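Local coordinates for beta-d-glucoside glucohydrolase (Hypocrea jecorina, PDB 3ZZ1), which probably hydrolyses terminal, non-reducing beta-D-glucosyl residues to release beta-D-glucose, as a glycoside hydrolase family 3 beta-glucosidase in fungal cellulose breakdown, at residues A[376-381]-A[503-508]; A[369-374]-A[386-391]; A[633-638]-A[695-700]. All coordinates share one frame; numbering follows the deposited sequence.

Contact 1: A[376-381]-A[503-508]; sequences GALGMG and AGLPSQ
The flat group to start with is the peptide carbonyl of Gly379. Ser507 N lies in its plane and donates to a lone pair of Gly379 O at 3.1 Å, a rather bent bond with 137° at the hydrogen. Above one face sits Leu505, its CB 3.6 Å from Gly379 O; on the other side of the plane, Tyr389 OH comes up to Gly379 CA. Pro506 meets the neighbouring carbonyl through CD, 3.7 Å from Leu378 O. Gly379 is tightly placed: a CB on it would come about 3.0 Å from Ser507 CA. Beside this bond Leu378 and Leu505 cross obliquely, their CD2 atoms 4.0 Å apart. Met380 has CG between the backbone N and the carbonyl carbon (chi1 67°) and bends again at its end, which brings Met380 CE to 3.6 Å from Ser507 OG; that hydroxyl is itself hydrogen-bonded to Ala74 O. In the fold, buried parts of two loops meet here, loops that leave the C-terminal ends of the parallel strands 348-352 and 497-502 in the mixed sheet of the family 3 C-terminal domain. Pro506 and Ser507 pack on helix 320-329, and Pro506 also touches His481 of strand 476-482.

Contact 2: A[369-374]-A[386-391]; sequences NDKGCD and AVNYPY
Lys371 reaches out of a tight turn and lays its side chain along Ala386, Val387 and Tyr389. The turn is a type III' beta turn closed by Gly372 N to Asn369 O, with both central residues, Asp370 and Lys371, in the left-handed region; an inverse gamma turn centred on Gly372 follows at once. Both segments belong to the long loop between strand 348-352 and helix 395-404 of the family 3 C-terminal domain, and the Cys368-Cys373 disulfide ties the ends of the turn region together.

In Lys371, CG stands anti to the carbonyl carbon (chi1 -65°), which sets it against the methyl of Ala386, with Lys371 CG 3.7 Å from Ala386 CB. Asp370 O touches the same methyl, 3.5 Å from Ala386 CB. The bend at chi2 (-66°) then turns CD and CE toward Val387 O and the Tyr389 ring. Lys371 CE touches both, 3.3 Å from Val387 O and 3.4 Å from Tyr389 CE2, meeting the ring obliquely. The last torsion is turned to -94°, away from a staggered position, and directs the ammonium to its hydrogen-bond partner Asn364 OD1. Through its ND2 the same Asn364 holds Tyr389 O, so one amide spans the lysine tip and the tyrosine backbone.

The Tyr389 ring also meets Phe392 edge-to-face. The Asp370 carboxylate is taken up by a salt bridge with Arg67 and a hydrogen bond with Tyr443. No hydrogen bond crosses between the segments; what joins them is van der Waals contact along the lysine's methylenes, where Tyr389 CD2 lies 3.5 Å from Lys371 CE.

Contact 3: A[633-638]-A[695-700]; sequences AQLYIT and ISVGAS
Tyr636 O is gripped twice: Ser696 N donates to it at 2.9 Å, and a water donates to it at 2.9 Å and also bonds Thr638 OG1 and Ser696 OG. This is antiparallel pairing of two inner strands, 629-638 and 691-698, in the four-stranded sheet of the fibronectin type III-like domain. Tyr636 and Ser696 form one hydrogen-bonded pair, closed by a short bond from Tyr636 N to Ser696 O (2.6 Å, 172°); Gln634 and Gly698 form the next, and Gln634 O also receives a CA-H contact from Val697. On the face of Gln634 and Tyr636, Tyr636 OH donates to Gln634 OE1 at 2.6 Å, the acceptor lying in the ring plane at its edge. Gln634 NE2 is bonded to Gly574 O, so the amide is held at both ends, alongside Ser700, whose OG bonds Glu572. A leucine in place of Gln634 would probably leave Tyr636 OH without its acceptor and Gly574 O without this donor. The opposite face is apolar and packs on Phe669 and Ile671 of strand 664-672. Here Leu635 CD1 touches Ile695 CG2 at 3.7 Å, and Ile637 runs beside Ile695 with Ile637 CG1 4.0 Å from Ile695 CD1.

How the contacts relate
Contacts 1 and 2 are neighbours, with centres about 10 Å apart, and both lie in the family 3 C-terminal domain. Their segments interleave along the chain: 369-374, 376-381 and 386-391 follow one another within a single long loop, and 503-508 arrives after strand 497-502. They also touch directly, Ser507 OG lying 3.3 Å from Tyr389 CE1, so the two adjoin as one cluster of loops, mostly buried where they meet. Contact 3 comes later in the chain, in the fibronectin type III-like domain, with its centre about 30 Å from that of contact 1 and about 37 Å from that of contact 2. It touches neither, and contacts 2 and 3 lie on opposite sides of the chain's centre.

Contact 1: A[376-381]-A[503-508]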
ATOM      1  N   GLY A 376      18.021  15.660  -1.138  1.00 12.20           N
ATOM      2  CA  GLY A 376      17.461  16.164  -2.379  1.00 11.97           C
ATOM      3  C   GLY A 376      16.059  15.614  -2.555  1.00 11.84           C
ATOM      4  O   GLY A 376      15.454  15.138  -1.592  1.00 11.66           O
ATOM      5  N   ALA A 377      15.552  15.665  -3.784  1.00 11.53           N
ATOM      6  CA  ALA A 377      14.193  15.220  -4.077  1.00 11.56           C
ATOM      7  C   ALA A 377      13.935  13.798  -3.574  1.00 11.66           C
ATOM      8  O   ALA A 377      14.776  12.900  -3.744  1.00 11.53           O
ATOM      9  CB  ALA A 377      13.900  15.331  -5.561  1.00 11.33           C
ATOM     10  N   LEU A 378      12.766  13.630  -2.952  1.00 11.66           N
ATOM     11  CA  LEU A 378      12.311  12.370  -2.368  1.00 11.54           C
ATOM     12  C   LEU A 378      11.259  11.688  -3.253  1.00 11.34           C
ATOM     13  O   LEU A 378      10.304  12.324  -3.694  1.00 11.33           O
ATOM     14  CB  LEU A 378      11.719  12.641  -0.976  1.00 11.41           C
ATOM     15  CG  LEU A 378      11.238  11.450  -0.140  1.00 11.66           C
ATOM     16  CD1 LEU A 378      12.407  10.594   0.353  1.00 11.63           C
ATOM     17  CD2 LEU A 378      10.406  11.938   1.027  1.00 11.80           C
ATOM     18  N   GLY A 379      11.431  10.391  -3.489  1.00 11.19           N
ATOM     19  CA  GLY A 379      10.502   9.633  -4.321  1.00 11.18           C
ATOM     20  C   GLY A 379       9.854   8.441  -3.636  1.00 11.15           C
ATOM     21  O   GLY A 379       8.881   7.878  -4.145  1.00 11.24           O
ATOM     22  N   MET A 380      10.399   8.050  -2.487  1.00 11.08           N
ATOM     23  CA  MET A 380       9.912   6.896  -1.722  1.00 10.93           C
ATOM     24  C   MET A 380      10.659   6.786  -0.398  1.00 10.81           C
ATOM     25  O   MET A 380      11.676   7.450  -0.198  1.00 10.70           O
ATOM     26  CB  MET A 380      10.103   5.598  -2.514  1.00 10.90           C
ATOM     27  CG  MET A 380      11.566   5.208  -2.732  1.00 10.64           C
ATOM     28  SD  MET A 380      11.762   3.860  -3.906  1.00 12.74           S
ATOM     29  CE  MET A 380      11.012   4.576  -5.374  1.00 11.48           C
ATOM     30  N   GLY A 381      10.166   5.922   0.485  1.00 10.82           N
ATOM     31  CA  GLY A 381      10.835   5.651   1.754  1.00 11.11           C
ATOM     32  C   GLY A 381      11.980   4.668   1.598  1.00 11.17           C
ATOM     33  O   GLY A 381      12.378   4.334   0.482  1.00 11.39           O
ATOM     34  N   ALA A 503       2.147  16.359  -2.448  1.00 11.31           N
ATOM     35  CA  ALA A 503       2.580  15.670  -3.659  1.00 11.27           C
ATOM     36  C   ALA A 503       2.825  14.171  -3.447  1.00 11.18           C
ATOM     37  O   ALA A 503       2.885  13.411  -4.408  1.00 11.26           O
ATOM     38  CB  ALA A 503       3.810  16.347  -4.227  1.00 11.28           C
ATOM     39  N   GLY A 504       2.966  13.758  -2.191  1.00 11.03           N
ATOM     40  CA  GLY A 504       3.142  12.346  -1.855  1.00 11.14           C
ATOM     41  C   GLY A 504       4.502  11.778  -2.219  1.00 11.12           C
ATOM     42  O   GLY A 504       5.529  12.414  -1.995  1.00 11.27           O
ATOM     43  N   LEU A 505       4.506  10.569  -2.770  1.00 11.20           N
ATOM     44  CA  LEU A 505       5.753   9.892  -3.125  1.00 11.50           C
ATOM     45  C   LEU A 505       5.725   9.473  -4.592  1.00 11.65           C
ATOM     46  O   LEU A 505       5.187   8.419  -4.932  1.00 11.90           O
ATOM     47  CB  LEU A 505       6.011   8.691  -2.212  1.00 11.32           C
ATOM     48  CG  LEU A 505       6.119   8.947  -0.710  1.00 11.03           C
ATOM     49  CD1 LEU A 505       5.921   7.648   0.040  1.00 10.13           C
ATOM     50  CD2 LEU A 505       7.446   9.615  -0.332  1.00 10.37           C
ATOM     51  N   PRO A 506       6.299  10.317  -5.466  1.00 11.88           N
ATOM     52  CA  PRO A 506       6.127  10.223  -6.917  1.00 12.02           C
ATOM     53  C   PRO A 506       7.129   9.340  -7.662  1.00 12.09           C
ATOM     54  O   PRO A 506       6.970   9.112  -8.866  1.00 12.16           O
ATOM     55  CB  PRO A 506       6.295  11.675  -7.363  1.00 12.17           C
ATOM     56  CG  PRO A 506       7.253  12.241  -6.380  1.00 11.83           C
ATOM     57  CD  PRO A 506       6.959  11.576  -5.072  1.00 11.74           C
ATOM     58  N   SER A 507       8.152   8.862  -6.961  1.00 12.18           N
ATOM     59  CA  SER A 507       9.257   8.137  -7.595  1.00 12.24           C
ATOM     60  C   SER A 507       9.918   8.967  -8.716  1.00 12.27           C
ATOM     61  O   SER A 507       9.998  10.199  -8.617  1.00 12.12           O
ATOM     62  CB  SER A 507       8.797   6.766  -8.097  1.00 12.10           C
ATOM     63  OG  SER A 507       9.898   6.003  -8.537  1.00 12.26           O
ATOM     64  N   GLN A 508      10.360   8.291  -9.777  1.00 12.23           N
ATOM     65  CA  GLN A 508      11.188   8.886 -10.837  1.00 12.31           C
ATOM     66  C   GLN A 508      10.542  10.025 -11.635  1.00 12.34           C
ATOM     67  O   GLN A 508      11.246  10.807 -12.277  1.00 12.61           O
ATOM     68  CB  GLN A 508      11.676   7.791 -11.796  1.00 12.14           C
ATOM     69  CG  GLN A 508      10.561   7.112 -12.584  1.00 12.50           C
ATOM     70  CD  GLN A 508      10.963   5.764 -13.151  1.00 12.04           C
ATOM     71  OE1 GLN A 508      11.576   4.942 -12.465  1.00 12.40           O
ATOM     72  NE2 GLN A 508      10.594   5.520 -14.400  1.00 11.43           N
TER

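Contact 2: A[369-374]-A[386-391]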
ATOM      1  N   ASN A 369      22.108   3.584   0.289  1.00 18.85           N
ATOM      2  CA  ASN A 369      21.686   2.200   0.051  1.00 18.20           C
ATOM      3  C   ASN A 369      20.289   1.944   0.621  1.00 17.62           C
ATOM      4  O   ASN A 369      19.941   2.455   1.693  1.00 17.40           O
ATOM      5  CB  ASN A 369      22.697   1.196   0.626  1.00 18.29           C
ATOM      6  CG  ASN A 369      23.980   1.097  -0.206  1.00 19.27           C
ATOM      7  OD1 ASN A 369      25.004   0.594   0.272  1.00 20.09           O
ATOM      8  ND2 ASN A 369      23.930   1.571  -1.448  1.00 18.70           N
ATOM      9  N   ASP A 370      19.499   1.154  -0.109  1.00 16.93           N
ATOM     10  CA  ASP A 370      18.097   0.885   0.222  1.00 16.26           C
ATOM     11  C   ASP A 370      17.284   2.179   0.346  1.00 15.75           C
ATOM     12  O   ASP A 370      16.267   2.228   1.034  1.00 15.37           O
ATOM     13  CB  ASP A 370      17.985   0.026   1.491  1.00 16.40           C
ATOM     14  CG  ASP A 370      18.727  -1.299   1.376  1.00 16.88           C
ATOM     15  OD1 ASP A 370      19.103  -1.708   0.253  1.00 17.84           O
ATOM     16  OD2 ASP A 370      18.926  -1.945   2.420  1.00 17.83           O
ATOM     17  N   LYS A 371      17.756   3.216  -0.349  1.00 15.22           N
ATOM     18  CA  LYS A 371      17.211   4.569  -0.275  1.00 14.77           C
ATOM     19  C   LYS A 371      17.146   5.115   1.155  1.00 14.73           C
ATOM     20  O   LYS A 371      16.232   5.871   1.504  1.00 14.43           O
ATOM     21  CB  LYS A 371      15.851   4.661  -0.990  1.00 14.84           C
ATOM     22  CG  LYS A 371      15.927   4.425  -2.495  1.00 14.29           C
ATOM     23  CD  LYS A 371      16.718   5.527  -3.187  1.00 15.20           C
ATOM     24  CE  LYS A 371      16.944   5.213  -4.657  1.00 15.42           C
ATOM     25  NZ  LYS A 371      18.237   4.543  -4.894  1.00 16.25           N
ATOM     26  N   GLY A 372      18.134   4.735   1.968  1.00 14.74           N
ATOM     27  CA  GLY A 372      18.226   5.173   3.365  1.00 14.85           C
ATOM     28  C   GLY A 372      18.764   6.586   3.517  1.00 15.12           C
ATOM     29  O   GLY A 372      19.786   6.805   4.178  1.00 15.15           O
ATOM     30  N   CYS A 373      18.082   7.542   2.889  1.00 15.10           N
ATOM     31  CA  CYS A 373      18.422   8.963   2.994  1.00 15.34           C
ATOM     32  C   CYS A 373      17.307   9.820   2.411  1.00 14.93           C
ATOM     33  O   CYS A 373      16.575   9.391   1.507  1.00 14.88           O
ATOM     34  CB  CYS A 373      19.761   9.289   2.311  1.00 15.41           C
ATOM     35  SG  CYS A 373      19.707   9.451   0.503  1.00 17.75           S
ATOM     36  N   ASP A 374      17.173  11.021   2.962  1.00 14.48           N
ATOM     37  CA  ASP A 374      16.285  12.035   2.423  1.00 14.10           C
ATOM     38  C   ASP A 374      17.155  13.198   1.953  1.00 13.76           C
ATOM     39  O   ASP A 374      17.167  14.274   2.552  1.00 13.98           O
ATOM     40  CB  ASP A 374      15.267  12.483   3.481  1.00 14.08           C
ATOM     41  CG  ASP A 374      14.226  13.441   2.927  1.00 14.26           C
ATOM     42  OD1 ASP A 374      14.074  13.526   1.690  1.00 15.13           O
ATOM     43  OD2 ASP A 374      13.556  14.116   3.733  1.00 15.02           O
ATOM     44  N   ALA A 386      12.333  -0.336  -1.354  1.00 12.31           N
ATOM     45  CA  ALA A 386      12.896   0.693  -2.220  1.00 12.60           C
ATOM     46  C   ALA A 386      13.687   0.044  -3.359  1.00 12.85           C
ATOM     47  O   ALA A 386      14.119  -1.104  -3.239  1.00 12.88           O
ATOM     48  CB  ALA A 386      13.787   1.622  -1.405  1.00 12.56           C
ATOM     49  N   VAL A 387      13.855   0.773  -4.464  1.00 13.18           N
ATOM     50  CA  VAL A 387      14.620   0.285  -5.625  1.00 13.57           C
ATOM     51  C   VAL A 387      15.524   1.381  -6.208  1.00 14.07           C
ATOM     52  O   VAL A 387      15.434   2.544  -5.815  1.00 14.21           O
ATOM     53  CB  VAL A 387      13.702  -0.256  -6.768  1.00 13.29           C
ATOM     54  CG1 VAL A 387      12.870  -1.456  -6.314  1.00 13.31           C
ATOM     55  CG2 VAL A 387      12.809   0.847  -7.317  1.00 13.37           C
ATOM     56  N   ASN A 388      16.382   0.995  -7.153  1.00 14.57           N
ATOM     57  CA  ASN A 388      17.207   1.934  -7.907  1.00 14.91           C
ATOM     58  C   ASN A 388      16.382   2.732  -8.917  1.00 14.86           C
ATOM     59  O   ASN A 388      15.480   2.187  -9.563  1.00 14.55           O
ATOM     60  CB  ASN A 388      18.293   1.181  -8.680  1.00 15.33           C
ATOM     61  CG  ASN A 388      19.325   0.532  -7.779  1.00 16.37           C
ATOM     62  OD1 ASN A 388      19.625  -0.653  -7.929  1.00 18.44           O
ATOM     63  ND2 ASN A 388      19.891   1.304  -6.857  1.00 17.03           N
ATOM     64  N   TYR A 389      16.706   4.018  -9.049  1.00 14.60           N
ATOM     65  CA  TYR A 389      16.118   4.866 -10.076  1.00 14.41           C
ATOM     66  C   TYR A 389      16.873   4.720 -11.392  1.00 14.21           C
ATOM     67  O   TYR A 389      18.094   4.859 -11.424  1.00 14.63           O
ATOM     68  CB  TYR A 389      16.141   6.336  -9.649  1.00 14.26           C
ATOM     69  CG  TYR A 389      15.219   6.665  -8.501  1.00 14.22           C
ATOM     70  CD1 TYR A 389      13.834   6.504  -8.621  1.00 14.22           C
ATOM     71  CD2 TYR A 389      15.726   7.153  -7.300  1.00 13.19           C
ATOM     72  CE1 TYR A 389      12.982   6.802  -7.564  1.00 13.81           C
ATOM     73  CE2 TYR A 389      14.885   7.465  -6.246  1.00 13.58           C
ATOM     74  CZ  TYR A 389      13.516   7.285  -6.380  1.00 13.57           C
ATOM     75  OH  TYR A 389      12.689   7.598  -5.329  1.00 12.90           O
ATOM     76  N   PRO A 390      16.153   4.438 -12.487  1.00 14.15           N
ATOM     77  CA  PRO A 390      16.813   4.435 -13.792  1.00 13.99           C
ATOM     78  C   PRO A 390      17.097   5.871 -14.245  1.00 13.79           C
ATOM     79  O   PRO A 390      18.004   6.114 -15.040  1.00 13.40           O
ATOM     80  CB  PRO A 390      15.783   3.766 -14.701  1.00 13.98           C
ATOM     81  CG  PRO A 390      14.464   4.038 -14.050  1.00 13.89           C
ATOM     82  CD  PRO A 390      14.735   4.041 -12.573  1.00 14.09           C
ATOM     83  N   TYR A 391      16.299   6.797 -13.726  1.00 13.86           N
ATOM     84  CA  TYR A 391      16.468   8.237 -13.909  1.00 13.98           C
ATOM     85  C   TYR A 391      15.606   8.887 -12.831  1.00 14.17           C
ATOM     86  O   TYR A 391      14.865   8.191 -12.123  1.00 14.57           O
ATOM     87  CB  TYR A 391      16.014   8.679 -15.310  1.00 13.74           C
ATOM     88  CG  TYR A 391      14.538   8.468 -15.568  1.00 13.36           C
ATOM     89  CD1 TYR A 391      14.063   7.250 -16.053  1.00 13.17           C
ATOM     90  CD2 TYR A 391      13.614   9.486 -15.319  1.00 12.93           C
ATOM     91  CE1 TYR A 391      12.706   7.046 -16.285  1.00 13.01           C
ATOM     92  CE2 TYR A 391      12.263   9.298 -15.542  1.00 12.63           C
ATOM     93  CZ  TYR A 391      11.814   8.074 -16.026  1.00 13.40           C
ATOM     94  OH  TYR A 391      10.471   7.878 -16.247  1.00 13.44           O
TER

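Contact 3: A[633-638]-A[695-700]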
ATOM      1  N   ALA A 633     -15.616  10.203  -5.970  1.00 11.26           N
ATOM      2  CA  ALA A 633     -16.813  10.063  -5.148  1.00 11.43           C
ATOM      3  C   ALA A 633     -16.654   8.877  -4.212  1.00 11.72           C
ATOM      4  O   ALA A 633     -16.201   7.804  -4.622  1.00 11.44           O
ATOM      5  CB  ALA A 633     -18.038   9.877  -6.022  1.00 11.45           C
ATOM      6  N   GLN A 634     -17.039   9.073  -2.958  1.00 12.00           N
ATOM      7  CA  GLN A 634     -16.848   8.057  -1.929  1.00 12.24           C
ATOM      8  C   GLN A 634     -18.173   7.644  -1.297  1.00 12.40           C
ATOM      9  O   GLN A 634     -19.031   8.488  -1.024  1.00 12.30           O
ATOM     10  CB  GLN A 634     -15.878   8.572  -0.860  1.00 12.22           C
ATOM     11  CG  GLN A 634     -14.460   8.793  -1.376  1.00 11.91           C
ATOM     12  CD  GLN A 634     -13.715   9.891  -0.639  1.00 11.94           C
ATOM     13  OE1 GLN A 634     -13.701   9.936   0.583  1.00 11.45           O
ATOM     14  NE2 GLN A 634     -13.077  10.778  -1.393  1.00 13.36           N
ATOM     15  N   LEU A 635     -18.339   6.338  -1.094  1.00 12.43           N
ATOM     16  CA  LEU A 635     -19.481   5.806  -0.358  1.00 12.35           C
ATOM     17  C   LEU A 635     -19.054   5.433   1.055  1.00 12.45           C
ATOM     18  O   LEU A 635     -18.075   4.705   1.245  1.00 12.42           O
ATOM     19  CB  LEU A 635     -20.077   4.588  -1.077  1.00 12.25           C
ATOM     20  CG  LEU A 635     -21.065   3.681  -0.326  1.00 11.56           C
ATOM     21  CD1 LEU A 635     -22.359   4.402  -0.014  1.00 11.79           C
ATOM     22  CD2 LEU A 635     -21.353   2.414  -1.104  1.00  9.99           C
ATOM     23  N   TYR A 636     -19.787   5.945   2.039  1.00 12.65           N
ATOM     24  CA  TYR A 636     -19.578   5.580   3.440  1.00 12.97           C
ATOM     25  C   TYR A 636     -20.844   4.965   4.013  1.00 13.17           C
ATOM     26  O   TYR A 636     -21.947   5.496   3.828  1.00 13.54           O
ATOM     27  CB  TYR A 636     -19.111   6.785   4.271  1.00 12.74           C
ATOM     28  CG  TYR A 636     -17.727   7.278   3.880  1.00 13.00           C
ATOM     29  CD1 TYR A 636     -16.581   6.765   4.490  1.00 13.28           C
ATOM     30  CD2 TYR A 636     -17.565   8.249   2.889  1.00 12.02           C
ATOM     31  CE1 TYR A 636     -15.309   7.208   4.127  1.00 12.78           C
ATOM     32  CE2 TYR A 636     -16.303   8.701   2.523  1.00 12.36           C
ATOM     33  CZ  TYR A 636     -15.179   8.176   3.140  1.00 13.12           C
ATOM     34  OH  TYR A 636     -13.925   8.624   2.773  1.00 12.75           O
ATOM     35  N   ILE A 637     -20.682   3.829   4.685  1.00 13.15           N
ATOM     36  CA  ILE A 637     -21.820   3.130   5.266  1.00 13.01           C
ATOM     37  C   ILE A 637     -21.787   3.196   6.797  1.00 13.16           C
ATOM     38  O   ILE A 637     -20.733   3.044   7.422  1.00 13.24           O
ATOM     39  CB  ILE A 637     -21.942   1.670   4.731  1.00 13.06           C
ATOM     40  CG1 ILE A 637     -22.100   1.672   3.204  1.00 12.38           C
ATOM     41  CG2 ILE A 637     -23.124   0.940   5.374  1.00 13.21           C
ATOM     42  CD1 ILE A 637     -22.349   0.298   2.579  1.00 12.17           C
ATOM     43  N   THR A 638     -22.950   3.487   7.375  1.00 13.32           N
ATOM     44  CA  THR A 638     -23.178   3.439   8.816  1.00 13.21           C
ATOM     45  C   THR A 638     -24.055   2.218   9.086  1.00 13.36           C
ATOM     46  O   THR A 638     -25.139   2.096   8.522  1.00 13.45           O
ATOM     47  CB  THR A 638     -23.882   4.734   9.302  1.00 13.29           C
ATOM     48  OG1 THR A 638     -23.023   5.857   9.060  1.00 13.09           O
ATOM     49  CG2 THR A 638     -24.230   4.670  10.796  1.00 12.37           C
ATOM     50  N   ILE A 695     -26.550   5.338   4.380  1.00 13.34           N
ATOM     51  CA  ILE A 695     -25.816   5.460   3.122  1.00 13.18           C
ATOM     52  C   ILE A 695     -25.389   6.914   2.937  1.00 13.35           C
ATOM     53  O   ILE A 695     -26.228   7.813   2.878  1.00 13.49           O
ATOM     54  CB  ILE A 695     -26.663   4.958   1.922  1.00 13.07           C
ATOM     55  CG1 ILE A 695     -27.083   3.490   2.127  1.00 12.66           C
ATOM     56  CG2 ILE A 695     -25.931   5.163   0.590  1.00 12.83           C
ATOM     57  CD1 ILE A 695     -25.927   2.503   2.313  1.00 13.18           C
ATOM     58  N   SER A 696     -24.079   7.133   2.871  1.00 13.34           N
ATOM     59  CA  SER A 696     -23.518   8.478   2.762  1.00 13.27           C
ATOM     60  C   SER A 696     -22.546   8.571   1.596  1.00 13.16           C
ATOM     61  O   SER A 696     -21.550   7.844   1.545  1.00 13.46           O
ATOM     62  CB  SER A 696     -22.821   8.874   4.064  1.00 13.16           C
ATOM     63  OG  SER A 696     -23.761   9.020   5.116  1.00 13.81           O
ATOM     64  N   VAL A 697     -22.849   9.460   0.654  1.00 12.87           N
ATOM     65  CA  VAL A 697     -21.998   9.675  -0.509  1.00 12.73           C
ATOM     66  C   VAL A 697     -21.528  11.128  -0.547  1.00 12.59           C
ATOM     67  O   VAL A 697     -22.312  12.051  -0.323  1.00 12.47           O
ATOM     68  CB  VAL A 697     -22.715   9.293  -1.843  1.00 12.76           C
ATOM     69  CG1 VAL A 697     -21.858   9.661  -3.052  1.00 13.08           C
ATOM     70  CG2 VAL A 697     -23.056   7.805  -1.879  1.00 12.86           C
ATOM     71  N   GLY A 698     -20.241  11.321  -0.822  1.00 12.53           N
ATOM     72  CA  GLY A 698     -19.689  12.662  -0.930  1.00 12.30           C
ATOM     73  C   GLY A 698     -18.255  12.734  -1.404  1.00 12.22           C
ATOM     74  O   GLY A 698     -17.708  11.757  -1.938  1.00 12.28           O
ATOM     75  N   ALA A 699     -17.657  13.906  -1.195  1.00 11.87           N
ATOM     76  CA  ALA A 699     -16.336  14.241  -1.725  1.00 11.92           C
ATOM     77  C   ALA A 699     -15.191  13.888  -0.770  1.00 11.96           C
ATOM     78  O   ALA A 699     -14.021  14.042  -1.123  1.00 12.04           O
ATOM     79  CB  ALA A 699     -16.283  15.728  -2.106  1.00 11.35           C
ATOM     80  N   SER A 700     -15.548  13.429   0.431  1.00 12.16           N
ATOM     81  CA  SER A 700     -14.608  13.034   1.489  1.00 12.31           C
ATOM     82  C   SER A 700     -15.385  12.358   2.628  1.00 12.33           C
ATOM     83  O   SER A 700     -16.608  12.215   2.546  1.00 12.57           O
ATOM     84  CB  SER A 700     -13.818  14.244   2.020  1.00 12.27           C
ATOM     85  OG  SER A 700     -14.561  14.986   2.975  1.00 12.89           O
TER
HETATM   86  O   HOH W   1     -23.077   6.341   6.305  1.00 17.61           O